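Local atomic coordinates of nitroreductase family protein (Sphingopyxis sp., PDB entry 7DP2), a protein that acts as an FMN- and NADPH-dependent nitroreductase that breaks down dinitroaniline herbicides, probably by reducing their nitro groups. Residues A55-G60 against V136-H141. The protein carries 1 engineered substitution. Residues are numbered along the deposited sequence; the frame is centred on the assembly and turned at random.
Sequences ATVVTG and VMLFLH
Ala55 puts its CB 3.5 Å from Leu138 CD1, and its CA–H makes a weak contact with Phe139 O. Thr56 forms a hydrogen-bonded antiparallel pair with Phe139: Thr56 N donates to Phe139 O and Phe139 N to Thr56 O, each at 2.9 Å. Its OG1 stands anti to the carbonyl carbon (chi1 -55°), which turns it to the edge of the His141 ring. Thr56 OG1 and His141 NE2 share a hydrogen bond of 2.9 Å; either could donate. Gln195 OE1 takes the other ring nitrogen, ND1, so the imidazole is held at both nitrogens and its rotation is probably fixed. Val57 splits its branches: CG1 meets Val136 CG1, and CG2 lies 3.4 Å from Leu138 CD1, which thus touches Val57 and Ala55 together. Val58 pairs with Met137 through two nearly straight bonds, Val58 N to Met137 O at 3.0 Å and Met137 N to Val58 O at 2.9 Å. Val58 CG2 reaches the edge of the Phe139 ring, 3.8 Å from Phe139 CE2. Thr59 rests on Val136 CG2, while its OG1 makes a hydrogen bond to Pro135 O. The two strands are neighbours in the antiparallel sheet of this nitroreductase-family fold. Helix 182-189 covers the Thr56, Val58 and Phe139 face; Trp157 of helix 148-167 packs on Ala55 and Leu138. Strand 195-204 flanks 136-141. Strand 54-59 is outermost within the chain, and a parallel strand of the second subunit extends the sheet beyond it.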
loop_
_atom_site.group_PDB
_atom_site.type_symbol
_atom_site.label_atom_id
_atom_site.label_comp_id
_atom_site.label_asym_id
_atom_site.label_seq_id
_atom_site.Cartn_x
_atom_site.Cartn_y
_atom_site.Cartn_z
ATOM N N ALA A 55 9.730 4.507 10.148
ATOM C CA ALA A 55 8.684 4.847 11.084
ATOM C C ALA A 55 9.209 5.427 12.381
ATOM O O ALA A 55 10.084 4.850 13.041
ATOM C CB ALA A 55 7.837 3.621 11.356
ATOM N N THR A 56 8.659 6.578 12.741
ATOM C CA THR A 56 8.878 7.141 14.060
ATOM C C THR A 56 7.616 6.996 14.912
ATOM O O THR A 56 6.558 7.475 14.542
ATOM C CB THR A 56 9.281 8.616 13.971
ATOM O OG1 THR A 56 10.420 8.735 13.112
ATOM C CG2 THR A 56 9.619 9.156 15.352
ATOM N N VAL A 57 7.732 6.328 16.054
ATOM C CA VAL A 57 6.566 6.061 16.892
ATOM C C VAL A 57 6.606 6.873 18.169
ATOM O O VAL A 57 7.525 6.723 18.976
ATOM C CB VAL A 57 6.483 4.577 17.277
ATOM C CG1 VAL A 57 5.238 4.317 18.079
ATOM C CG2 VAL A 57 6.499 3.729 16.045
ATOM N N VAL A 58 5.595 7.709 18.379
ATOM C CA VAL A 58 5.627 8.592 19.535
ATOM C C VAL A 58 4.423 8.418 20.453
ATOM O O VAL A 58 3.292 8.218 20.009
ATOM C CB VAL A 58 5.746 10.064 19.096
ATOM C CG1 VAL A 58 7.016 10.269 18.270
ATOM C CG2 VAL A 58 4.525 10.482 18.312
ATOM N N THR A 59 4.683 8.523 21.751
ATOM C CA THR A 59 3.624 8.469 22.735
ATOM C C THR A 59 3.921 9.456 23.848
ATOM O O THR A 59 4.938 10.150 23.801
ATOM C CB THR A 59 3.481 7.073 23.336
ATOM O OG1 THR A 59 2.239 6.980 24.045
ATOM C CG2 THR A 59 4.640 6.792 24.288
ATOM N N GLY A 60 3.035 9.517 24.840
ATOM C CA GLY A 60 3.244 10.367 25.987
ATOM C C GLY A 60 3.371 11.809 25.549
ATOM O O GLY A 60 2.534 12.329 24.802
ATOM N N VAL A 136 -0.780 6.419 21.011
ATOM C CA VAL A 136 0.414 6.281 20.211
ATOM C C VAL A 136 0.134 6.763 18.808
ATOM O O VAL A 136 -0.899 6.441 18.225
ATOM C CB VAL A 136 0.902 4.837 20.177
ATOM C CG1 VAL A 136 1.927 4.647 19.080
ATOM C CG2 VAL A 136 1.452 4.431 21.546
ATOM N N MET A 137 1.055 7.547 18.273
ATOM C CA MET A 137 0.946 8.015 16.912
ATOM C C MET A 137 2.151 7.551 16.104
ATOM O O MET A 137 3.297 7.746 16.509
ATOM C CB MET A 137 0.815 9.542 16.864
ATOM C CG MET A 137 1.018 10.084 15.469
ATOM S SD MET A 137 -0.198 9.540 14.250
ATOM C CE MET A 137 -1.697 10.162 15.007
ATOM N N LEU A 138 1.877 6.899 14.978
ATOM C CA LEU A 138 2.934 6.425 14.095
ATOM C C LEU A 138 3.133 7.402 12.945
ATOM O O LEU A 138 2.202 7.735 12.229
ATOM C CB LEU A 138 2.605 5.037 13.537
ATOM C CG LEU A 138 3.602 4.544 12.476
ATOM C CD1 LEU A 138 4.771 3.865 13.088
ATOM C CD2 LEU A 138 2.970 3.647 11.477
ATOM N N PHE A 139 4.371 7.817 12.741
ATOM C CA PHE A 139 4.685 8.680 11.626
ATOM C C PHE A 139 5.504 7.920 10.584
ATOM O O PHE A 139 6.666 7.543 10.821
ATOM C CB PHE A 139 5.414 9.925 12.125
ATOM C CG PHE A 139 4.511 10.892 12.848
ATOM C CD1 PHE A 139 3.555 11.617 12.142
ATOM C CD2 PHE A 139 4.591 11.060 14.227
ATOM C CE1 PHE A 139 2.706 12.510 12.799
ATOM C CE2 PHE A 139 3.748 11.944 14.890
ATOM C CZ PHE A 139 2.794 12.670 14.174
ATOM N N LEU A 140 4.865 7.686 9.437
ATOM C CA LEU A 140 5.490 6.989 8.312
ATOM C C LEU A 140 6.133 7.983 7.372
ATOM O O LEU A 140 5.495 8.910 6.898
ATOM C CB LEU A 140 4.467 6.125 7.563
ATOM C CG LEU A 140 4.808 5.448 6.223
ATOM C CD1 LEU A 140 6.114 4.644 6.290
ATOM C CD2 LEU A 140 3.676 4.524 5.810
ATOM N N HIS A 141 7.420 7.803 7.138
ATOM C CA HIS A 141 8.174 8.700 6.279
ATOM C C HIS A 141 9.225 7.940 5.486
ATOM O O HIS A 141 9.433 6.743 5.708
ATOM C CB HIS A 141 8.825 9.787 7.119
ATOM C CG HIS A 141 9.615 9.258 8.265
ATOM N ND1 HIS A 141 10.971 9.049 8.205
ATOM C CD2 HIS A 141 9.237 8.907 9.527
ATOM C CE1 HIS A 141 11.406 8.594 9.372
ATOM N NE2 HIS A 141 10.366 8.505 10.188
#